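Local structure of Pex protein (Anabaena sp. PCC 7120, 2DQL) at residues Ile27-Leu32 against Leu105-Ile110; Glu40-Leu45 against Tyr52-Thr57; Gly74-Leu79 against Pro85-Gln90. The protein is a circadian clock-associated protein of the PadR-like winged-helix family and probably acts as a DNA-binding transcriptional regulator. All blocks are in the same frame, centred on the assembly; numbering follows the deposited sequence.

Contact 1. Residues Ile27-Leu32 against Leu105-Ile110; sequences ILYVLL and LWQNYI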
loop_
_atom_site.group_PDB
_atom_site.type_symbol
_atom_site.label_atom_id
_atom_site.label_comp_id
_atom_site.label_asym_id
_atom_site.label_seq_id
_atom_site.Cartn_x
_atom_site.Cartn_y
_atom_site.Cartn_z
ATOM N N ILE A 27 9.831 -8.450 -11.718
ATOM C CA ILE A 27 10.542 -8.128 -12.944
ATOM C C ILE A 27 11.553 -9.216 -13.306
ATOM O O ILE A 27 11.631 -9.625 -14.462
ATOM C CB ILE A 27 11.222 -6.744 -12.834
ATOM C CG1 ILE A 27 10.132 -5.668 -12.808
ATOM C CG2 ILE A 27 12.178 -6.509 -14.025
ATOM C CD1 ILE A 27 10.606 -4.296 -12.387
ATOM N N LEU A 28 12.316 -9.695 -12.328
ATOM C CA LEU A 28 13.292 -10.751 -12.609
ATOM C C LEU A 28 12.586 -12.030 -13.044
ATOM O O LEU A 28 13.080 -12.756 -13.906
ATOM C CB LEU A 28 14.171 -11.014 -11.391
ATOM C CG LEU A 28 15.182 -9.903 -11.112
ATOM C CD1 LEU A 28 15.891 -10.171 -9.795
ATOM C CD2 LEU A 28 16.182 -9.829 -12.258
ATOM N N TYR A 29 11.433 -12.311 -12.437
ATOM C CA TYR A 29 10.641 -13.481 -12.803
ATOM C C TYR A 29 10.312 -13.429 -14.302
ATOM O O TYR A 29 10.444 -14.428 -15.021
ATOM C CB TYR A 29 9.345 -13.497 -11.987
ATOM C CG TYR A 29 8.271 -14.406 -12.546
ATOM C CD1 TYR A 29 8.368 -15.789 -12.427
ATOM C CD2 TYR A 29 7.163 -13.876 -13.203
ATOM C CE1 TYR A 29 7.383 -16.627 -12.952
ATOM C CE2 TYR A 29 6.174 -14.702 -13.731
ATOM C CZ TYR A 29 6.294 -16.075 -13.601
ATOM O OH TYR A 29 5.318 -16.894 -14.127
ATOM N N VAL A 30 9.884 -12.260 -14.773
ATOM C CA VAL A 30 9.543 -12.101 -16.184
ATOM C C VAL A 30 10.779 -12.155 -17.076
ATOM O O VAL A 30 10.776 -12.845 -18.093
ATOM C CB VAL A 30 8.822 -10.759 -16.459
ATOM C CG1 VAL A 30 8.615 -10.574 -17.968
ATOM C CG2 VAL A 30 7.475 -10.728 -15.746
ATOM N N LEU A 31 11.827 -11.423 -16.700
ATOM C CA LEU A 31 13.047 -11.386 -17.507
ATOM C C LEU A 31 13.716 -12.750 -17.663
ATOM O O LEU A 31 14.402 -13.002 -18.661
ATOM C CB LEU A 31 14.034 -10.360 -16.931
ATOM C CG LEU A 31 13.558 -8.901 -17.003
ATOM C CD1 LEU A 31 14.686 -7.964 -16.563
ATOM C CD2 LEU A 31 13.127 -8.552 -18.429
ATOM N N LEU A 32 13.521 -13.632 -16.689
ATOM C CA LEU A 32 14.100 -14.973 -16.773
ATOM C C LEU A 32 13.433 -15.758 -17.904
ATOM O O LEU A 32 13.998 -16.727 -18.419
ATOM C CB LEU A 32 13.935 -15.715 -15.441
ATOM C CG LEU A 32 14.919 -15.249 -14.359
ATOM C CD1 LEU A 32 14.489 -15.767 -12.996
ATOM C CD2 LEU A 32 16.321 -15.742 -14.714
ATOM N N LEU A 105 10.643 -15.851 -4.720
ATOM C CA LEU A 105 9.987 -15.046 -3.691
ATOM C C LEU A 105 8.701 -14.452 -4.263
ATOM O O LEU A 105 7.681 -14.377 -3.576
ATOM C CB LEU A 105 10.917 -13.930 -3.202
ATOM C CG LEU A 105 12.197 -14.386 -2.494
ATOM C CD1 LEU A 105 12.999 -13.172 -2.026
ATOM C CD2 LEU A 105 11.831 -15.281 -1.306
ATOM N N TRP A 106 8.751 -14.038 -5.524
ATOM C CA TRP A 106 7.579 -13.475 -6.183
ATOM C C TRP A 106 6.503 -14.543 -6.335
ATOM O O TRP A 106 5.348 -14.329 -5.972
ATOM C CB TRP A 106 7.951 -12.921 -7.564
ATOM C CG TRP A 106 6.770 -12.767 -8.484
ATOM C CD1 TRP A 106 6.488 -13.521 -9.588
ATOM C CD2 TRP A 106 5.690 -11.836 -8.346
ATOM N NE1 TRP A 106 5.298 -13.118 -10.147
ATOM C CE2 TRP A 106 4.787 -12.086 -9.404
ATOM C CE3 TRP A 106 5.398 -10.816 -7.430
ATOM C CZ2 TRP A 106 3.607 -11.351 -9.572
ATOM C CZ3 TRP A 106 4.226 -10.085 -7.598
ATOM C CH2 TRP A 106 3.345 -10.357 -8.662
ATOM N N GLN A 107 6.886 -15.699 -6.866
ATOM C CA GLN A 107 5.929 -16.780 -7.068
ATOM C C GLN A 107 5.229 -17.183 -5.768
ATOM O O GLN A 107 4.019 -17.395 -5.751
ATOM C CB GLN A 107 6.625 -17.987 -7.698
ATOM C CG GLN A 107 7.278 -17.662 -9.035
ATOM C CD GLN A 107 7.864 -18.880 -9.714
ATOM O OE1 GLN A 107 7.136 -19.788 -10.125
ATOM N NE2 GLN A 107 9.187 -18.912 -9.832
ATOM N N ASN A 108 5.986 -17.281 -4.681
ATOM C CA ASN A 108 5.398 -17.646 -3.393
ATOM C C ASN A 108 4.495 -16.520 -2.894
ATOM O O ASN A 108 3.413 -16.763 -2.360
ATOM C CB ASN A 108 6.495 -17.917 -2.359
ATOM C CG ASN A 108 7.233 -19.218 -2.616
ATOM O OD1 ASN A 108 6.629 -20.287 -2.658
ATOM N ND2 ASN A 108 8.548 -19.133 -2.784
ATOM N N TYR A 109 4.954 -15.286 -3.075
ATOM C CA TYR A 109 4.216 -14.101 -2.655
ATOM C C TYR A 109 2.850 -14.023 -3.330
ATOM O O TYR A 109 1.833 -13.759 -2.681
ATOM C CB TYR A 109 5.023 -12.851 -3.009
ATOM C CG TYR A 109 4.315 -11.542 -2.747
ATOM C CD1 TYR A 109 4.325 -10.960 -1.480
ATOM C CD2 TYR A 109 3.653 -10.871 -3.775
ATOM C CE1 TYR A 109 3.700 -9.735 -1.245
ATOM C CE2 TYR A 109 3.024 -9.648 -3.551
ATOM C CZ TYR A 109 3.055 -9.086 -2.286
ATOM O OH TYR A 109 2.468 -7.860 -2.075
ATOM N N ILE A 110 2.841 -14.255 -4.638
ATOM C CA ILE A 110 1.624 -14.193 -5.434
ATOM C C ILE A 110 0.746 -15.430 -5.249
ATOM O O ILE A 110 -0.468 -15.371 -5.445
ATOM C CB ILE A 110 1.968 -14.030 -6.935
ATOM C CG1 ILE A 110 0.724 -13.620 -7.716
ATOM C CG2 ILE A 110 2.530 -15.327 -7.489
ATOM C CD1 ILE A 110 0.229 -12.241 -7.366
#
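Tyr29 and Trp106 both carry CG anti to the backbone N (chi1 163° and 160°), and these matching torsions send the two rings into the space between helix 20-31 and helix 96-112. There the phenol ring of Tyr29 receives the pyrrole end of the indole over one of its faces. CD1 of Trp106 makes the nearest approach, 3.6 Å from CG of Tyr29, and NE1 follows at 3.7 Å from Tyr29 CD2. The rings meet obliquely, their planes inclined by 44° and the centroids of the phenol and the five-membered ring 4.9 Å apart, so that the indole leans one corner onto the phenol. The two segments come nearest at this pair, with the CA atoms of Tyr29 and Trp106 7.3 Å apart.

The contact joins helix 20-31 of the winged-helix fold to the long C-terminal helix 96-112 that packs across it. Trp106 is buried: its indole also meets the ring of Tyr26, nearly one turn before Tyr29, and touches Val22, Cys25 and Leu18, while CB of Ile110 from the next turn of its own helix covers part of one face. Towards the solvent the pairing is continued by Gln107. Its extended chain crosses the phenol at about a right angle, bringing CD to 4.0 Å from CE1 of Tyr29 in van der Waals contact, with the amide plane inclined to the ring. Leu105, the residue before Trp106, packs against Phe10 of the second subunit.

Contact 2. Residues Glu40-Leu45 against Tyr52-Thr57; sequences ELIQQL and YRLSDT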
loop_
_atom_site.group_PDB
_atom_site.type_symbol
_atom_site.label_atom_id
_atom_site.label_comp_id
_atom_site.label_asym_id
_atom_site.label_seq_id
_atom_site.Cartn_x
_atom_site.Cartn_y
_atom_site.Cartn_z
ATOM N N GLU A 40 5.559 -3.432 -21.269
ATOM C CA GLU A 40 5.113 -4.821 -21.239
ATOM C C GLU A 40 5.123 -5.363 -19.817
ATOM O O GLU A 40 4.222 -6.104 -19.417
ATOM C CB GLU A 40 6.010 -5.690 -22.122
ATOM C CG GLU A 40 5.544 -7.131 -22.231
ATOM C CD GLU A 40 6.374 -7.936 -23.209
ATOM O OE1 GLU A 40 7.563 -8.186 -22.922
ATOM O OE2 GLU A 40 5.835 -8.313 -24.271
ATOM N N LEU A 41 6.148 -5.000 -19.051
ATOM C CA LEU A 41 6.244 -5.460 -17.673
ATOM C C LEU A 41 5.000 -5.027 -16.906
ATOM O O LEU A 41 4.449 -5.795 -16.124
ATOM C CB LEU A 41 7.506 -4.897 -17.008
ATOM C CG LEU A 41 8.787 -5.582 -17.501
ATOM C CD1 LEU A 41 10.018 -4.768 -17.130
ATOM C CD2 LEU A 41 8.853 -6.991 -16.898
ATOM N N ILE A 42 4.553 -3.801 -17.148
ATOM C CA ILE A 42 3.370 -3.283 -16.472
ATOM C C ILE A 42 2.104 -3.972 -16.957
ATOM O O ILE A 42 1.312 -4.462 -16.152
ATOM C CB ILE A 42 3.224 -1.759 -16.683
ATOM C CG1 ILE A 42 4.366 -1.032 -15.968
ATOM C CG2 ILE A 42 1.864 -1.278 -16.153
ATOM C CD1 ILE A 42 4.390 0.472 -16.195
ATOM N N GLN A 43 1.924 -4.029 -18.272
ATOM C CA GLN A 43 0.732 -4.648 -18.836
ATOM C C GLN A 43 0.619 -6.137 -18.521
ATOM O O GLN A 43 -0.459 -6.625 -18.182
ATOM C CB GLN A 43 0.694 -4.438 -20.353
ATOM C CG GLN A 43 -0.623 -4.849 -20.986
ATOM C CD GLN A 43 -1.812 -4.144 -20.351
ATOM O OE1 GLN A 43 -1.869 -2.911 -20.307
ATOM N NE2 GLN A 43 -2.766 -4.923 -19.852
ATOM N N GLN A 44 1.733 -6.854 -18.625
ATOM C CA GLN A 44 1.747 -8.286 -18.364
ATOM C C GLN A 44 1.315 -8.621 -16.940
ATOM O O GLN A 44 0.682 -9.649 -16.703
ATOM C CB GLN A 44 3.146 -8.856 -18.623
ATOM C CG GLN A 44 3.201 -10.375 -18.620
ATOM C CD GLN A 44 4.565 -10.915 -19.012
ATOM O OE1 GLN A 44 5.161 -10.472 -19.993
ATOM N NE2 GLN A 44 5.058 -11.887 -18.255
ATOM N N LEU A 45 1.663 -7.758 -15.991
ATOM C CA LEU A 45 1.298 -7.994 -14.600
ATOM C C LEU A 45 -0.218 -7.980 -14.442
ATOM O O LEU A 45 -0.794 -8.886 -13.838
ATOM C CB LEU A 45 1.915 -6.926 -13.693
ATOM C CG LEU A 45 1.534 -7.022 -12.211
ATOM C CD1 LEU A 45 2.012 -8.349 -11.634
ATOM C CD2 LEU A 45 2.144 -5.858 -11.452
ATOM N N TYR A 52 -3.526 -7.043 -9.251
ATOM C CA TYR A 52 -2.264 -6.363 -8.990
ATOM C C TYR A 52 -1.951 -5.330 -10.062
ATOM O O TYR A 52 -2.423 -5.428 -11.194
ATOM C CB TYR A 52 -1.121 -7.378 -8.913
ATOM C CG TYR A 52 -1.169 -8.233 -7.674
ATOM C CD1 TYR A 52 -0.487 -7.857 -6.518
ATOM C CD2 TYR A 52 -1.936 -9.395 -7.643
ATOM C CE1 TYR A 52 -0.568 -8.618 -5.359
ATOM C CE2 TYR A 52 -2.027 -10.161 -6.489
ATOM C CZ TYR A 52 -1.342 -9.768 -5.354
ATOM O OH TYR A 52 -1.432 -10.533 -4.216
ATOM N N ARG A 53 -1.153 -4.338 -9.690
ATOM C CA ARG A 53 -0.754 -3.284 -10.608
ATOM C C ARG A 53 0.685 -2.881 -10.330
ATOM O O ARG A 53 1.203 -3.081 -9.231
ATOM C CB ARG A 53 -1.653 -2.054 -10.445
ATOM C CG ARG A 53 -3.107 -2.273 -10.824
ATOM C CD ARG A 53 -3.296 -2.373 -12.327
ATOM N NE ARG A 53 -4.709 -2.468 -12.689
ATOM C CZ ARG A 53 -5.470 -3.542 -12.495
ATOM N NH1 ARG A 53 -4.964 -4.637 -11.944
ATOM N NH2 ARG A 53 -6.748 -3.517 -12.847
ATOM N N LEU A 54 1.332 -2.311 -11.338
ATOM C CA LEU A 54 2.700 -1.840 -11.188
ATOM C C LEU A 54 2.728 -0.420 -11.727
ATOM O O LEU A 54 2.435 -0.195 -12.903
ATOM C CB LEU A 54 3.678 -2.716 -11.980
ATOM C CG LEU A 54 5.134 -2.227 -11.978
ATOM C CD1 LEU A 54 5.664 -2.101 -10.554
ATOM C CD2 LEU A 54 5.992 -3.202 -12.782
ATOM N N SER A 55 3.062 0.532 -10.864
ATOM C CA SER A 55 3.116 1.930 -11.264
ATOM C C SER A 55 4.393 2.201 -12.035
ATOM O O SER A 55 5.382 1.477 -11.917
ATOM C CB SER A 55 3.075 2.851 -10.040
ATOM O OG SER A 55 4.323 2.867 -9.369
ATOM N N ASP A 56 4.360 3.263 -12.824
ATOM C CA ASP A 56 5.507 3.658 -13.609
ATOM C C ASP A 56 6.653 4.021 -12.660
ATOM O O ASP A 56 7.813 3.711 -12.923
ATOM C CB ASP A 56 5.112 4.850 -14.483
ATOM C CG ASP A 56 6.181 5.232 -15.461
ATOM O OD1 ASP A 56 6.758 6.326 -15.296
ATOM O OD2 ASP A 56 6.443 4.438 -16.390
ATOM N N THR A 57 6.316 4.660 -11.540
ATOM C CA THR A 57 7.313 5.066 -10.552
ATOM C C THR A 57 8.007 3.874 -9.887
ATOM O O THR A 57 9.224 3.866 -9.735
ATOM C CB THR A 57 6.674 5.968 -9.459
ATOM O OG1 THR A 57 6.274 7.211 -10.050
ATOM C CG2 THR A 57 7.663 6.250 -8.333
HETATM O O HOH W 1 0.066 -3.141 -13.850
#
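Leu45, Leu54 and Ile42 account for most of the surface buried where helix 38-48 packs on the chain that leaves strand 52-53 and enters helix 56-68. Leu45 reaches across with one branch: CD2 lies 3.5 Å from Leu54 CB and equally close to the carbonyl carbon of Arg53, so a single methyl sits against the backbone as well as the side chain. Its CG is anti to the backbone N (chi1 177°), which carries the isobutyl group out from the helix, and CG also meets Tyr52 CB at 4.2 Å.

Leu54 crosses Leu45 at about a right angle. Its other neighbour is Ile42, whose CG1 is 4.2 Å from Leu54 CD2 and whose CG2 rests 3.5 Å from the carbonyl oxygen of Leu54. Leu59 of helix 56-68 touches both Leu54 and Ile42, extending this apolar patch into the helix-turn-helix core, where helix 38-48 and helix 56-68 are consistent with the two helices of the DNA-binding motif. Ser55 is the N-cap of helix 56-68, its OG bonded to the backbone N of Val58.

Beside the hydrocarbon, one water joins the backbones, donating to Ile42 O (2.9 Å) and accepting from Leu54 N (2.9 Å). The side chains thus meet through hydrocarbon, and the water links Leu54 N to Ile42 O, which these apolar side chains could not do.

Contact 3. Residues Gly74-Leu79 against Pro85-Gln90; sequences GYWKKL and PRRMYQ. With PO4 (phosphate ion), chain C.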
loop_
_atom_site.group_PDB
_atom_site.type_symbol
_atom_site.label_atom_id
_atom_site.label_comp_id
_atom_site.label_asym_id
_atom_site.label_seq_id
_atom_site.Cartn_x
_atom_site.Cartn_y
_atom_site.Cartn_z
ATOM N N GLY A 74 20.548 -3.324 -20.313
ATOM C CA GLY A 74 19.566 -2.697 -21.168
ATOM C C GLY A 74 20.194 -2.369 -22.505
ATOM O O GLY A 74 21.404 -2.170 -22.583
ATOM N N TYR A 75 19.381 -2.333 -23.554
ATOM C CA TYR A 75 19.870 -2.000 -24.885
ATOM C C TYR A 75 18.707 -1.499 -25.734
ATOM O O TYR A 75 17.545 -1.737 -25.407
ATOM C CB TYR A 75 20.538 -3.221 -25.537
ATOM C CG TYR A 75 19.587 -4.224 -26.147
ATOM C CD1 TYR A 75 19.189 -4.113 -27.478
ATOM C CD2 TYR A 75 19.083 -5.283 -25.395
ATOM C CE1 TYR A 75 18.314 -5.031 -28.049
ATOM C CE2 TYR A 75 18.203 -6.208 -25.957
ATOM C CZ TYR A 75 17.825 -6.074 -27.284
ATOM O OH TYR A 75 16.955 -6.975 -27.849
ATOM N N TRP A 76 19.022 -0.788 -26.814
ATOM C CA TRP A 76 17.995 -0.253 -27.698
ATOM C C TRP A 76 17.671 -1.190 -28.844
ATOM O O TRP A 76 18.569 -1.687 -29.524
ATOM C CB TRP A 76 18.433 1.094 -28.274
ATOM C CG TRP A 76 18.439 2.188 -27.278
ATOM C CD1 TRP A 76 19.529 2.749 -26.678
ATOM C CD2 TRP A 76 17.294 2.857 -26.743
ATOM N NE1 TRP A 76 19.133 3.727 -25.800
ATOM C CE2 TRP A 76 17.766 3.815 -25.820
ATOM C CE3 TRP A 76 15.912 2.739 -26.952
ATOM C CZ2 TRP A 76 16.903 4.657 -25.106
ATOM C CZ3 TRP A 76 15.054 3.574 -26.244
ATOM C CH2 TRP A 76 15.554 4.521 -25.330
ATOM N N LYS A 77 16.381 -1.413 -29.066
ATOM C CA LYS A 77 15.942 -2.295 -30.134
ATOM C C LYS A 77 15.082 -1.546 -31.146
ATOM O O LYS A 77 14.168 -0.811 -30.774
ATOM C CB LYS A 77 15.151 -3.463 -29.544
ATOM C CG LYS A 77 14.701 -4.492 -30.562
ATOM C CD LYS A 77 13.976 -5.642 -29.884
ATOM C CE LYS A 77 13.616 -6.734 -30.881
ATOM N NZ LYS A 77 12.862 -7.845 -30.232
ATOM N N LYS A 78 15.389 -1.724 -32.427
ATOM C CA LYS A 78 14.615 -1.075 -33.475
ATOM C C LYS A 78 13.491 -2.024 -33.879
ATOM O O LYS A 78 13.736 -3.192 -34.184
ATOM C CB LYS A 78 15.498 -0.764 -34.689
ATOM C CG LYS A 78 14.767 -0.030 -35.813
ATOM C CD LYS A 78 14.140 1.267 -35.309
ATOM C CE LYS A 78 13.435 2.026 -36.426
ATOM N NZ LYS A 78 14.392 2.503 -37.463
ATOM N N LEU A 79 12.261 -1.524 -33.861
ATOM C CA LEU A 79 11.101 -2.326 -34.231
ATOM C C LEU A 79 10.730 -2.042 -35.680
ATOM O O LEU A 79 10.801 -0.901 -36.132
ATOM C CB LEU A 79 9.909 -1.992 -33.331
ATOM C CG LEU A 79 10.123 -2.119 -31.822
ATOM C CD1 LEU A 79 8.828 -1.777 -31.104
ATOM C CD2 LEU A 79 10.572 -3.531 -31.473
ATOM N N PRO A 85 12.622 3.697 -31.192
ATOM C CA PRO A 85 13.227 2.437 -30.760
ATOM C C PRO A 85 12.634 2.050 -29.411
ATOM O O PRO A 85 11.979 2.863 -28.751
ATOM C CB PRO A 85 14.713 2.776 -30.680
ATOM C CG PRO A 85 14.702 4.214 -30.292
ATOM C CD PRO A 85 13.608 4.790 -31.169
ATOM N N ARG A 86 12.866 0.810 -29.004
ATOM C CA ARG A 86 12.344 0.300 -27.745
ATOM C C ARG A 86 13.485 -0.107 -26.816
ATOM O O ARG A 86 14.426 -0.772 -27.234
ATOM C CB ARG A 86 11.433 -0.897 -28.045
ATOM C CG ARG A 86 10.929 -1.664 -26.843
ATOM C CD ARG A 86 9.934 -2.731 -27.287
ATOM N NE ARG A 86 8.623 -2.160 -27.577
ATOM C CZ ARG A 86 7.631 -2.821 -28.165
ATOM N NH1 ARG A 86 7.800 -4.084 -28.539
ATOM N NH2 ARG A 86 6.463 -2.224 -28.367
ATOM N N ARG A 87 13.409 0.304 -25.553
ATOM C CA ARG A 87 14.447 -0.044 -24.589
ATOM C C ARG A 87 14.133 -1.417 -23.989
ATOM O O ARG A 87 13.136 -1.580 -23.284
ATOM C CB ARG A 87 14.511 1.008 -23.482
ATOM C CG ARG A 87 15.704 0.872 -22.543
ATOM C CD ARG A 87 17.011 1.163 -23.263
ATOM N NE ARG A 87 18.164 1.152 -22.364
ATOM C CZ ARG A 87 19.427 1.162 -22.783
ATOM N NH1 ARG A 87 19.697 1.181 -24.079
ATOM N NH2 ARG A 87 20.424 1.149 -21.909
ATOM N N MET A 88 14.992 -2.391 -24.276
ATOM C CA MET A 88 14.816 -3.759 -23.796
ATOM C C MET A 88 15.740 -4.098 -22.634
ATOM O O MET A 88 16.833 -3.552 -22.515
ATOM C CB MET A 88 15.088 -4.742 -24.933
ATOM C CG MET A 88 14.260 -4.512 -26.190
ATOM S SD MET A 88 12.503 -4.828 -25.963
ATOM C CE MET A 88 12.529 -6.524 -25.437
ATOM N N TYR A 89 15.299 -5.024 -21.791
ATOM C CA TYR A 89 16.080 -5.453 -20.639
ATOM C C TYR A 89 16.240 -6.968 -20.639
ATOM O O TYR A 89 15.334 -7.685 -21.050
ATOM C CB TYR A 89 15.381 -5.034 -19.342
ATOM C CG TYR A 89 15.229 -3.539 -19.200
ATOM C CD1 TYR A 89 16.292 -2.753 -18.763
ATOM C CD2 TYR A 89 14.035 -2.906 -19.551
ATOM C CE1 TYR A 89 16.170 -1.360 -18.681
ATOM C CE2 TYR A 89 13.906 -1.514 -19.475
ATOM C CZ TYR A 89 14.979 -0.752 -19.040
ATOM O OH TYR A 89 14.864 0.624 -18.987
ATOM N N GLN A 90 17.391 -7.437 -20.167
ATOM C CA GLN A 90 17.679 -8.872 -20.072
ATOM C C GLN A 90 18.383 -9.112 -18.752
ATOM O O GLN A 90 19.100 -8.247 -18.268
ATOM C CB GLN A 90 18.630 -9.335 -21.179
ATOM C CG GLN A 90 18.126 -9.194 -22.586
ATOM C CD GLN A 90 19.011 -9.936 -23.579
ATOM O OE1 GLN A 90 20.204 -10.149 -23.338
ATOM N NE2 GLN A 90 18.430 -10.320 -24.705
HETATM P P PO4 C . 7.678 1.242 -25.675
HETATM O O1 PO4 C . 6.461 0.633 -25.081
HETATM O O2 PO4 C . 7.965 0.583 -26.974
HETATM O O3 PO4 C . 7.469 2.690 -25.907
HETATM O O4 PO4 C . 8.841 1.058 -24.759
#
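Backbone hydrogen bonds join Tyr75 to Met88 and Lys77 to Arg86 in the antiparallel hairpin that forms the wing of the winged-helix fold; Arg86 N to Lys77 O, at 2.7 Å, is the shortest. Between them Trp76 and Arg87 form a non-hydrogen-bonded pair.

Aromatic contacts occupy both faces. Arg87 bends at chi2 (67°) and crosses the indole of Trp76, placing CD over the six-membered ring in a CH-pi contact and the guanidinium over the five-membered ring as a cation-pi pair, CZ 4.3 Å from its centroid. Across the sheet, Met88 CB packs over the Tyr75 ring, 4.0 Å from its centroid, while Tyr75 OH bonds to Glu35.

Polar and apolar contacts meet at Arg86. Its guanidinium is covered on one face by Leu79 CD1, and NE donates an in-plane, nearly straight (173°) hydrogen bond to phosphate O2 at 2.9 Å; Thr39 and Arg82 also bind this ion. A leucine in place of Arg86 would probably leave phosphate O2 without this donor and Leu79 without its flat charged neighbour. The phosphate probably comes from the crystallisation liquor, yet its binding between wing and helix 38-48 is consistent with a surface suited to a DNA backbone.

How the contacts relate
Contact 1 closes a loop of the chain within which contacts 2 and 3 follow in series. Contacts 1 and 2, with centres about 13 Å apart, share a core: helix 20-31 leads into helix 38-48, Val30 packs on Leu41 and Gln44, and Trp106 and Ile110 of helix 96-112 reach Leu45 and Tyr52. Contact 3 is more peripheral, its centre about 21 Å from that of contact 1 and 18 Å from that of contact 2. Helix 56-68 runs from contact 2 towards the hairpin, whose base meets contact 1 where Leu31 packs on Tyr89. The helical core thus carries a projecting wing, consistent with DNA binding, while helix 96-112 also meets the second subunit.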